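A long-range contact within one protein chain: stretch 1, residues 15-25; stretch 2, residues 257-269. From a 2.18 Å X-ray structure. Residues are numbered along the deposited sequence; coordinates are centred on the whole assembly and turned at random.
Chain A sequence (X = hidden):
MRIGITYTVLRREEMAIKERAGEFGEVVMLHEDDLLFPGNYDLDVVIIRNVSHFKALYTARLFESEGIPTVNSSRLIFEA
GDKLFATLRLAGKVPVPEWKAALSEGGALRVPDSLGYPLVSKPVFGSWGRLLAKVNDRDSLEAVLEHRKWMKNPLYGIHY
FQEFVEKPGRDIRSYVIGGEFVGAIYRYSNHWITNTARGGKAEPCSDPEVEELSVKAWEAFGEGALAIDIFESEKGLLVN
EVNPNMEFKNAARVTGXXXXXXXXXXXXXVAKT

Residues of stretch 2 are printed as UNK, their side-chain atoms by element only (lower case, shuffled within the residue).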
# COMPACT_ATOMS: atom_id res chain seq x y z
N MET A 15 25.44 36.83 -27.77
CA MET A 15 25.46 36.90 -29.23
C MET A 15 26.86 36.55 -29.78
O MET A 15 26.98 35.92 -30.81
CB MET A 15 25.02 38.28 -29.73
CG MET A 15 23.59 38.69 -29.35
SD MET A 15 22.27 37.53 -29.81
CE MET A 15 22.47 37.39 -31.59
N ALA A 16 27.91 36.98 -29.08
CA ALA A 16 29.27 36.64 -29.49
C ALA A 16 29.50 35.14 -29.28
O ALA A 16 30.07 34.46 -30.14
CB ALA A 16 30.28 37.46 -28.71
N ILE A 17 29.03 34.61 -28.15
CA ILE A 17 29.18 33.18 -27.87
C ILE A 17 28.49 32.37 -28.96
O ILE A 17 29.04 31.40 -29.46
CB ILE A 17 28.68 32.81 -26.47
CG1 ILE A 17 29.60 33.43 -25.42
CG2 ILE A 17 28.66 31.30 -26.26
CD1 ILE A 17 29.01 33.55 -24.04
N LYS A 18 27.29 32.80 -29.35
CA LYS A 18 26.51 32.13 -30.37
C LYS A 18 27.25 32.08 -31.70
O LYS A 18 27.33 31.03 -32.32
CB LYS A 18 25.16 32.84 -30.54
CG LYS A 18 24.36 32.37 -31.74
CD LYS A 18 22.96 32.97 -31.70
CE LYS A 18 22.02 32.29 -32.68
NZ LYS A 18 21.84 33.12 -33.89
N GLU A 19 27.79 33.23 -32.13
CA GLU A 19 28.55 33.30 -33.37
C GLU A 19 29.73 32.33 -33.36
O GLU A 19 29.92 31.58 -34.32
CB GLU A 19 29.05 34.73 -33.64
CG GLU A 19 29.64 34.96 -35.03
CD GLU A 19 31.10 34.51 -35.17
OE1 GLU A 19 31.46 33.93 -36.23
OE2 GLU A 19 31.89 34.74 -34.24
N ARG A 20 30.51 32.33 -32.28
CA ARG A 20 31.71 31.47 -32.21
C ARG A 20 31.32 30.00 -32.19
O ARG A 20 31.92 29.20 -32.91
CB ARG A 20 32.55 31.76 -30.97
CG ARG A 20 32.99 33.20 -30.81
CD ARG A 20 34.02 33.69 -31.83
NE ARG A 20 34.48 35.01 -31.38
CZ ARG A 20 33.75 36.13 -31.43
NH1 ARG A 20 32.53 36.16 -31.98
NH2 ARG A 20 34.26 37.26 -30.95
N ALA A 21 30.30 29.66 -31.40
CA ALA A 21 29.80 28.29 -31.33
C ALA A 21 29.45 27.77 -32.71
O ALA A 21 29.71 26.60 -33.02
CB ALA A 21 28.60 28.20 -30.40
N GLY A 22 28.87 28.64 -33.54
CA GLY A 22 28.48 28.29 -34.90
C GLY A 22 29.64 27.93 -35.82
O GLY A 22 29.44 27.27 -36.82
N GLU A 23 30.85 28.36 -35.48
CA GLU A 23 32.04 27.96 -36.23
C GLU A 23 32.44 26.51 -35.93
O GLU A 23 33.09 25.87 -36.75
CB GLU A 23 33.21 28.91 -35.93
CG GLU A 23 32.94 30.38 -36.24
CD GLU A 23 34.13 31.29 -35.97
OE1 GLU A 23 33.94 32.53 -35.90
OE2 GLU A 23 35.27 30.78 -35.83
N PHE A 24 32.06 25.99 -34.76
CA PHE A 24 32.44 24.63 -34.34
C PHE A 24 31.34 23.59 -34.53
O PHE A 24 31.62 22.39 -34.52
CB PHE A 24 32.88 24.65 -32.87
CG PHE A 24 34.15 25.42 -32.64
CD1 PHE A 24 34.11 26.80 -32.47
CD2 PHE A 24 35.38 24.77 -32.62
CE1 PHE A 24 35.28 27.52 -32.26
CE2 PHE A 24 36.55 25.48 -32.41
CZ PHE A 24 36.50 26.86 -32.23
N GLY A 25 30.10 24.02 -34.70
CA GLY A 25 29.00 23.08 -34.92
C GLY A 25 27.64 23.74 -34.90
O GLY A 25 27.52 24.94 -35.10
N UNK A 257 40.77 40.90 -26.69
CA UNK A 257 40.77 39.47 -26.41
C UNK A 257 39.42 38.90 -26.78
O UNK A 257 38.39 39.57 -26.63
c UNK A 257 41.07 39.20 -24.94
N UNK A 258 39.43 37.68 -27.29
CA UNK A 258 38.21 37.03 -27.75
C UNK A 258 37.75 36.07 -26.67
O UNK A 258 37.97 34.86 -26.76
o UNK A 258 36.08 36.16 -29.28
c UNK A 258 38.45 36.31 -29.09
o UNK A 258 37.26 34.80 -30.50
c UNK A 258 37.18 35.72 -29.67
N UNK A 259 37.10 36.62 -25.65
CA UNK A 259 36.71 35.84 -24.48
C UNK A 259 35.65 34.84 -24.91
O UNK A 259 35.65 33.69 -24.46
s UNK A 259 38.28 38.07 -22.23
c UNK A 259 36.13 36.71 -23.36
c UNK A 259 38.55 39.84 -22.10
c UNK A 259 36.77 38.09 -23.19
N UNK A 260 34.74 35.29 -25.75
CA UNK A 260 33.67 34.45 -26.27
C UNK A 260 34.24 33.21 -26.98
O UNK A 260 33.89 32.07 -26.67
c UNK A 260 32.79 35.26 -27.20
N UNK A 261 35.14 33.45 -27.93
CA UNK A 261 35.83 32.38 -28.67
C UNK A 261 36.57 31.38 -27.79
O UNK A 261 36.45 30.17 -27.99
N UNK A 262 37.32 31.89 -26.83
CA UNK A 262 38.03 31.05 -25.88
C UNK A 262 37.06 30.23 -25.02
O UNK A 262 37.33 29.07 -24.71
c UNK A 262 38.93 31.90 -24.98
c UNK A 262 40.07 32.60 -25.70
c UNK A 262 41.19 31.62 -25.98
n UNK A 262 43.29 31.18 -27.16
c UNK A 262 42.29 32.23 -26.82
N UNK A 263 35.94 30.84 -24.65
CA UNK A 263 34.94 30.15 -23.85
C UNK A 263 34.34 28.99 -24.66
O UNK A 263 34.15 27.89 -24.13
c UNK A 263 31.57 31.67 -22.50
c UNK A 263 33.84 31.14 -23.42
c UNK A 263 32.64 30.60 -22.64
c UNK A 263 33.07 30.11 -21.28
N UNK A 264 34.05 29.23 -25.93
CA UNK A 264 33.51 28.20 -26.81
C UNK A 264 34.53 27.09 -27.09
O UNK A 264 34.17 25.91 -27.10
c UNK A 264 31.74 29.64 -27.85
c UNK A 264 32.98 28.80 -28.12
c UNK A 264 32.66 27.72 -29.13
N UNK A 265 35.80 27.45 -27.28
CA UNK A 265 36.86 26.45 -27.50
C UNK A 265 36.99 25.53 -26.29
O UNK A 265 37.17 24.33 -26.44
o UNK A 265 40.44 28.64 -28.53
c UNK A 265 39.50 28.68 -29.36
c UNK A 265 38.21 27.13 -27.79
c UNK A 265 38.28 27.79 -29.16
o UNK A 265 39.53 29.42 -30.36
N UNK A 266 36.89 26.09 -25.10
CA UNK A 266 36.89 25.30 -23.90
C UNK A 266 35.66 24.40 -23.85
O UNK A 266 35.77 23.21 -23.57
o UNK A 266 37.08 23.30 -17.89
c UNK A 266 36.93 26.21 -22.69
c UNK A 266 35.85 25.40 -20.58
c UNK A 266 38.09 24.75 -21.02
c UNK A 266 38.12 24.03 -19.86
c UNK A 266 37.02 24.01 -19.04
c UNK A 266 36.95 25.45 -21.40
c UNK A 266 35.88 24.68 -19.40
N UNK A 267 34.49 24.96 -24.14
CA UNK A 267 33.28 24.16 -24.24
C UNK A 267 33.46 23.01 -25.24
O UNK A 267 33.05 21.89 -24.95
c UNK A 267 32.08 25.01 -24.64
N UNK A 268 34.06 23.26 -26.40
CA UNK A 268 34.25 22.16 -27.35
C UNK A 268 35.21 21.11 -26.78
O UNK A 268 34.98 19.91 -26.96
c UNK A 268 34.62 22.58 -28.80
c UNK A 268 33.79 23.77 -29.28
c UNK A 268 36.11 22.85 -28.97
N UNK A 269 36.27 21.54 -26.08
CA UNK A 269 37.14 20.58 -25.39
C UNK A 269 36.38 19.73 -24.36
O UNK A 269 36.61 18.53 -24.30
o UNK A 269 39.94 21.00 -27.89
c UNK A 269 39.38 21.81 -25.70
c UNK A 269 39.91 20.75 -26.66
o UNK A 269 40.27 19.66 -26.18
c UNK A 269 38.35 21.27 -24.73

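Position 257 carries a single side-chain carbon, out of reach of stretch 1: it is alanine, Ala257, part of the lead-in to the helix.

Position 258 has two side-chain carbons, the second bearing two oxygens, and both oxygens reach the guanidinium of Arg20. A carboxylate on so short a stem is aspartate. Asp258 OD2 accepts from Arg20 NE at 2.9 Å with a nearly straight angle, and OD1 accepts from Arg20 NH2 at 2.7 Å, a salt bridge with OD1 lying near the plane of the guanidinium.

Position 259 shows an unbranched chain of two carbons, a sulfur and a last carbon: methionine. Met259 opens the helix, and the end of its side chain leads away from stretch 1.

Position 260 has one carbon, its CA-to-CB bond pointing toward stretch 1 and its CB 3.7 Å from Ala16 CB: alanine. Ala260 makes the closest backbone pairing of the register, its CA lying 4.9 Å from Ile17 CA, and its CB also lies over one face of the Arg20 guanidinium.

Position 261 has no side-chain atoms, so it is glycine. An ideal CB on Gly261 would clash with Asp258 OD2, only 2.0 Å away, and would stand 3.5 Å from Arg20 NE. The bare backbone leaves room for the carboxylate, and Gly261 N donates to Asp258 OD1 at 3.2 Å, capping the helix.

Position 262 has four carbons in a row ending in nitrogen, and its CA-to-CB bond points away from stretch 1: lysine. The amine of Lys262 is hydrogen-bonded elsewhere in the structure.

Position 263 has four carbons forked at the second, one fork tip 3.5 Å from Ile17 CD1. That is leucine, and the tip is CD2 of Leu263.

Position 264 has one carbon carrying two more, set among Ile17, Arg20, Ala21 and Phe24. Branching at the first carbon without further extension means valine. Val264 is a knob in a four-residue hole: CG2 lies 3.6 Å from Ile17 O, while CG1 is 3.7 Å from Ala21 CA and 3.8 Å from Phe24 CD1.

Position 265 has three carbons, the third with two oxygens, and its stem touches the Phe24 ring: glutamate. Glu265 CG lies 3.7 Å from Phe24 CZ.

Position 266 has one carbon and a six-carbon ring bearing an oxygen, tyrosine; position 267 has a lone carbon, alanine. Neither Tyr266 nor Ala267 reaches stretch 1.

Position 268 repeats the carbon with two branches, one against the Phe24 ring: valine, with Val268 CG1 3.8 Å from Phe24 CG.

Position 269 has three carbons and a terminal pair of oxygens, clear of the contact: glutamate, Glu269.

The design rule joins two helices crossing at -50°, their axes approaching to 8.4 Å. The backbones pair most closely at Ile17 and Ala260, Val264 fills the hole, and Phe24 packs on Val264, Glu265 and Val268. At the start of helix 259-269, beside Ala260 and Gly261, Asp258 serves twice, capping its own helix while binding Arg20, whose NH1 also bridges to Glu19 OE2 at 2.7 Å.

Stretch 2 257-269: ADMAGKLVEYAVE
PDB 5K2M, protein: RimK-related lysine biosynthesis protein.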